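PDB 3HCY: putative two-component sensor histidine kinase protein, which probably transfers phosphate from ATP to a protein histidine as a sensor kinase, of which this chain is a GAF-domain part. Local coordinates for residues Asp13-Ala18 with Leu127-Gln132; Cys21-Ile26 with Val86-Ala91. All coordinates share one frame; numbering follows the deposited sequence.

Contact 1 (Asp13-Ala18 with Leu127-Gln132); sequences DAIQGA and LTIARQ
Ile129 is the bump that fills this contact: its side chain projects from helix 120-146 and ends in a shallow hollow on helix 5-19 bordered by Ala14, Ile15 and Ala18. CD1 goes deepest, 3.8 Å from Ala14 CB and 4.0 Å from the backbone N of Ile15, with Ala18 CB a little farther off, one turn along the same helix. Two alanines suit this floor because their single methyls let an isoleucine tip come almost down to the backbone. The branch at CB serves a second neighbour. With CG1 anti to the carbonyl carbon (chi1 -66°), CD1 heads for the alanines, while CG2 lies 4.2 Å from Ile15 CG1. Segments 13-18 and 127-132 run nearly antiparallel (170°), their axes coming no closer than 10.7 Å, a spacing that one long side chain spans. They belong to the first and last helices of the GAF domain, lying together on one face of its antiparallel sheet; Ile15 also touches Phe108 on strand 104-112. A second subunit comes up to the same helices: Thr128 of that neighbouring subunit packs on Ile129, its Gln132 packs on Ala14, and its Arg139 forms a salt bridge with Asp13.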
loop_
_atom_site.group_PDB
_atom_site.type_symbol
_atom_site.label_atom_id
_atom_site.label_comp_id
_atom_site.label_asym_id
_atom_site.label_seq_id
_atom_site.Cartn_x
_atom_site.Cartn_y
_atom_site.Cartn_z
ATOM N N ASP A 13 -1.631 -6.985 -7.102
ATOM C CA ASP A 13 -1.559 -6.052 -8.224
ATOM C C ASP A 13 -0.463 -5.001 -8.012
ATOM O O ASP A 13 0.352 -4.767 -8.919
ATOM C CB ASP A 13 -2.873 -5.330 -8.486
ATOM C CG ASP A 13 -3.956 -6.246 -8.940
ATOM O OD1 ASP A 13 -3.725 -7.292 -9.548
ATOM O OD2 ASP A 13 -5.109 -5.929 -8.688
ATOM N N ALA A 14 -0.442 -4.387 -6.831
ATOM C CA ALA A 14 0.564 -3.375 -6.585
ATOM C C ALA A 14 1.936 -4.050 -6.575
ATOM O O ALA A 14 2.861 -3.496 -7.103
ATOM C CB ALA A 14 0.317 -2.610 -5.273
ATOM N N ILE A 15 2.071 -5.236 -5.995
ATOM C CA ILE A 15 3.392 -5.845 -5.948
ATOM C C ILE A 15 3.984 -5.997 -7.353
ATOM O O ILE A 15 5.159 -5.690 -7.559
ATOM C CB ILE A 15 3.424 -7.206 -5.249
ATOM C CG1 ILE A 15 3.441 -7.021 -3.722
ATOM C CG2 ILE A 15 4.662 -7.940 -5.643
ATOM C CD1 ILE A 15 2.411 -7.981 -2.902
ATOM N N GLN A 16 3.146 -6.432 -8.295
ATOM C CA GLN A 16 3.560 -6.689 -9.670
ATOM C C GLN A 16 3.961 -5.436 -10.421
ATOM O O GLN A 16 4.974 -5.422 -11.139
ATOM C CB GLN A 16 2.420 -7.373 -10.438
ATOM C CG GLN A 16 2.110 -8.826 -9.917
ATOM C CD GLN A 16 0.916 -9.480 -10.641
ATOM O OE1 GLN A 16 0.051 -8.766 -11.159
ATOM N NE2 GLN A 16 0.864 -10.821 -10.672
ATOM N N GLY A 17 3.137 -4.415 -10.275
ATOM C CA GLY A 17 3.365 -3.167 -10.901
ATOM C C GLY A 17 4.516 -2.397 -10.304
ATOM O O GLY A 17 5.287 -1.783 -11.038
ATOM N N ALA A 18 4.649 -2.397 -8.980
ATOM C CA ALA A 18 5.776 -1.686 -8.334
ATOM C C ALA A 18 7.136 -2.442 -8.375
ATOM O O ALA A 18 8.199 -1.808 -8.376
ATOM C CB ALA A 18 5.423 -1.250 -6.912
ATOM N N LEU A 127 8.508 -2.586 1.379
ATOM C CA LEU A 127 8.201 -2.190 2.742
ATOM C C LEU A 127 6.962 -1.353 2.802
ATOM O O LEU A 127 6.095 -1.532 3.678
ATOM C CB LEU A 127 9.343 -1.373 3.317
ATOM C CG LEU A 127 10.522 -2.249 3.713
ATOM C CD1 LEU A 127 11.807 -1.476 3.770
ATOM C CD2 LEU A 127 10.193 -2.943 5.035
ATOM N N THR A 128 6.873 -0.421 1.868
ATOM C CA THR A 128 5.743 0.494 1.863
ATOM C C THR A 128 4.469 -0.308 1.718
ATOM O O THR A 128 3.535 -0.113 2.512
ATOM C CB THR A 128 5.869 1.558 0.768
ATOM O OG1 THR A 128 7.175 2.145 0.893
ATOM C CG2 THR A 128 4.786 2.633 0.926
ATOM N N ILE A 129 4.487 -1.271 0.788
ATOM C CA ILE A 129 3.315 -2.059 0.552
ATOM C C ILE A 129 2.971 -2.971 1.735
ATOM O O ILE A 129 1.786 -3.142 2.096
ATOM C CB ILE A 129 3.302 -2.834 -0.820
ATOM C CG1 ILE A 129 3.249 -1.910 -1.996
ATOM C CG2 ILE A 129 2.326 -4.017 -0.971
ATOM C CD1 ILE A 129 3.518 -2.746 -3.243
ATOM N N ALA A 130 4.018 -3.516 2.354
ATOM C CA ALA A 130 3.898 -4.319 3.550
ATOM C C ALA A 130 3.251 -3.514 4.686
ATOM O O ALA A 130 2.388 -4.049 5.397
ATOM C CB ALA A 130 5.243 -4.815 3.926
ATOM N N ARG A 131 3.611 -2.236 4.865
ATOM C CA ARG A 131 2.899 -1.435 5.896
ATOM C C ARG A 131 1.441 -1.368 5.542
ATOM O O ARG A 131 0.568 -1.493 6.413
ATOM C CB ARG A 131 3.293 0.018 5.936
ATOM C CG ARG A 131 4.733 0.348 6.084
ATOM C CD ARG A 131 4.933 1.951 5.988
ATOM N NE ARG A 131 6.342 2.332 6.218
ATOM C CZ ARG A 131 6.874 2.580 7.410
ATOM N NH1 ARG A 131 6.139 2.542 8.514
ATOM N NH2 ARG A 131 8.144 2.894 7.503
ATOM N N GLN A 132 1.169 -1.108 4.266
ATOM C CA GLN A 132 -0.187 -0.849 3.905
ATOM C C GLN A 132 -1.082 -2.097 4.056
ATOM O O GLN A 132 -2.307 -1.984 4.388
ATOM C CB GLN A 132 -0.288 -0.280 2.510
ATOM C CG GLN A 132 -1.665 0.317 2.288
ATOM C CD GLN A 132 -1.718 1.277 1.129
ATOM O OE1 GLN A 132 -0.688 1.807 0.701
ATOM N NE2 GLN A 132 -2.934 1.519 0.599
#

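Contact 2 (Cys21-Ile26 with Val86-Ala91); sequences CDRASI and VGEGIA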
loop_
_atom_site.group_PDB
_atom_site.type_symbol
_atom_site.label_atom_id
_atom_site.label_comp_id
_atom_site.label_asym_id
_atom_site.label_seq_id
_atom_site.Cartn_x
_atom_site.Cartn_y
_atom_site.Cartn_z
ATOM N N CYS A 21 8.749 -8.601 -10.154
ATOM C CA CYS A 21 9.287 -9.883 -9.783
ATOM C C CYS A 21 8.422 -10.897 -10.514
ATOM O O CYS A 21 7.514 -10.522 -11.251
ATOM C CB CYS A 21 9.193 -10.056 -8.259
ATOM S SG CYS A 21 7.528 -9.628 -7.527
ATOM N N ASP A 22 8.681 -12.176 -10.288
ATOM C CA ASP A 22 8.137 -13.226 -11.119
ATOM C C ASP A 22 6.842 -13.865 -10.628
ATOM O O ASP A 22 6.050 -14.389 -11.432
ATOM C CB ASP A 22 9.228 -14.279 -11.274
ATOM C CG ASP A 22 10.335 -13.795 -12.138
ATOM O OD1 ASP A 22 10.176 -12.784 -12.854
ATOM O OD2 ASP A 22 11.395 -14.458 -12.080
ATOM N N ARG A 23 6.719 -13.877 -9.297
ATOM C CA ARG A 23 5.625 -14.471 -8.568
ATOM C C ARG A 23 5.653 -13.770 -7.228
ATOM O O ARG A 23 6.691 -13.193 -6.865
ATOM C CB ARG A 23 5.806 -15.983 -8.341
ATOM C CG ARG A 23 6.677 -16.761 -9.319
ATOM C CD ARG A 23 6.988 -18.130 -8.763
ATOM N NE ARG A 23 7.907 -18.918 -9.581
ATOM C CZ ARG A 23 7.679 -20.176 -9.990
ATOM N NH1 ARG A 23 6.549 -20.811 -9.658
ATOM N NH2 ARG A 23 8.590 -20.828 -10.737
ATOM N N ALA A 24 4.529 -13.817 -6.515
ATOM C CA ALA A 24 4.387 -13.214 -5.212
ATOM C C ALA A 24 3.299 -13.954 -4.327
ATOM O O ALA A 24 2.434 -14.705 -4.834
ATOM C CB ALA A 24 4.078 -11.743 -5.370
ATOM N N SER A 25 3.359 -13.759 -2.999
ATOM C CA SER A 25 2.370 -14.375 -2.108
ATOM C C SER A 25 2.171 -13.597 -0.818
ATOM O O SER A 25 3.034 -12.782 -0.444
ATOM C CB SER A 25 2.859 -15.750 -1.740
ATOM O OG SER A 25 4.154 -15.660 -1.130
ATOM N N ILE A 26 1.058 -13.869 -0.124
ATOM C CA ILE A 26 0.844 -13.329 1.240
ATOM C C ILE A 26 0.560 -14.497 2.169
ATOM O O ILE A 26 -0.224 -15.387 1.815
ATOM C CB ILE A 26 -0.336 -12.293 1.327
ATOM C CG1 ILE A 26 -0.133 -11.157 0.281
ATOM C CG2 ILE A 26 -0.475 -11.762 2.769
ATOM C CD1 ILE A 26 -1.376 -10.398 -0.261
ATOM N N VAL A 86 13.494 -24.889 -5.331
ATOM C CA VAL A 86 14.024 -25.096 -6.642
ATOM C C VAL A 86 13.064 -25.950 -7.489
ATOM O O VAL A 86 12.775 -25.615 -8.619
ATOM C CB VAL A 86 15.555 -25.585 -6.633
ATOM C CG1 VAL A 86 16.002 -25.890 -7.976
ATOM C CG2 VAL A 86 16.454 -24.640 -5.874
ATOM N N GLY A 87 12.471 -26.984 -6.938
ATOM C CA GLY A 87 11.554 -27.757 -7.752
ATOM C C GLY A 87 10.350 -26.982 -8.212
ATOM O O GLY A 87 9.741 -27.319 -9.250
ATOM N N GLU A 88 9.990 -25.961 -7.435
ATOM C CA GLU A 88 8.940 -25.019 -7.847
ATOM C C GLU A 88 9.416 -24.138 -8.972
ATOM O O GLU A 88 8.616 -23.551 -9.694
ATOM C CB GLU A 88 8.493 -24.144 -6.659
ATOM C CG GLU A 88 7.387 -23.074 -6.936
ATOM C CD GLU A 88 6.064 -23.651 -7.385
ATOM O OE1 GLU A 88 5.818 -24.809 -7.051
ATOM O OE2 GLU A 88 5.281 -22.959 -8.084
ATOM N N GLY A 89 10.726 -24.052 -9.148
ATOM C CA GLY A 89 11.284 -23.236 -10.211
ATOM C C GLY A 89 11.775 -21.870 -9.765
ATOM O O GLY A 89 12.051 -21.050 -10.631
ATOM N N ILE A 90 11.905 -21.639 -8.445
ATOM C CA ILE A 90 12.297 -20.332 -7.857
ATOM C C ILE A 90 13.805 -20.292 -7.507
ATOM O O ILE A 90 14.337 -21.277 -6.970
ATOM C CB ILE A 90 11.515 -20.084 -6.537
ATOM C CG1 ILE A 90 10.036 -19.871 -6.833
ATOM C CG2 ILE A 90 12.143 -18.953 -5.662
ATOM C CD1 ILE A 90 9.119 -20.418 -5.716
ATOM N N ALA A 91 14.471 -19.159 -7.785
ATOM C CA ALA A 91 15.914 -18.954 -7.566
ATOM C C ALA A 91 16.200 -17.887 -6.468
ATOM O O ALA A 91 17.288 -17.839 -5.877
ATOM C CB ALA A 91 16.572 -18.515 -8.906
#
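The flat guanidinium of Arg23 has one face against Ile90, whose CG1 sits 3.5 Å above the plane, displaced toward the rim and 3.6 Å from NE. An aliphatic branch suits this place, since it can press on the guanidinium without competing for its N-H groups. Those groups find oxygens around them. NH1 makes a salt bridge of 2.9 Å to Glu88 OE2, with the carboxylate turned 67° from the guanidinium plane, so the two groups do not meet as a coplanar, two-pronged pair. The backbone of the same glutamate is used as well: its carbonyl O, oblique to the guanidinium, accepts a weak bond from NH2, 2.9 Å long but bent to 123° at the hydrogen. Arg23 reaches this far because its chain is extended from CG to NE, whereas Glu88 bends at chi2 (62°) to bring its carboxylate to NH1. The carbonyl lies just before Gly89, which closes a Schellman motif after helix 79-88; its positive phi is easy for a residue without a side chain. On the other segment, Asp22 and Arg23 face Tyr111 as a classic beta bulge at the start of strand 23-29, an inner strand of the GAF sheet, between strands 35-41 and 104-112. Arginine suits the site by having several donors to share: NE forms a salt bridge with Asp113 and NH1 also bonds to Gly42 O, while Glu88 OE1 is hydrogen-bonded to Ser44 OG.

Contact 1 and contact 2 lie about 17 Å apart, centre to centre, and are joined where helix 5-19 passes into strand 23-29. Ile15 of contact 1 makes the direct link: its CG2 is 3.8 Å from Cys21 SG and 3.9 Å from Ala24 CB, both in contact 2. Ala24 thus packs against helix 5-19, whereas its neighbour Arg23 reaches to the end of helix 79-88. Contact 1 closes the longer span of chain, bringing the first and last helices together beside the second subunit; contact 2 falls within that span and is touched by no other chain of the assembly.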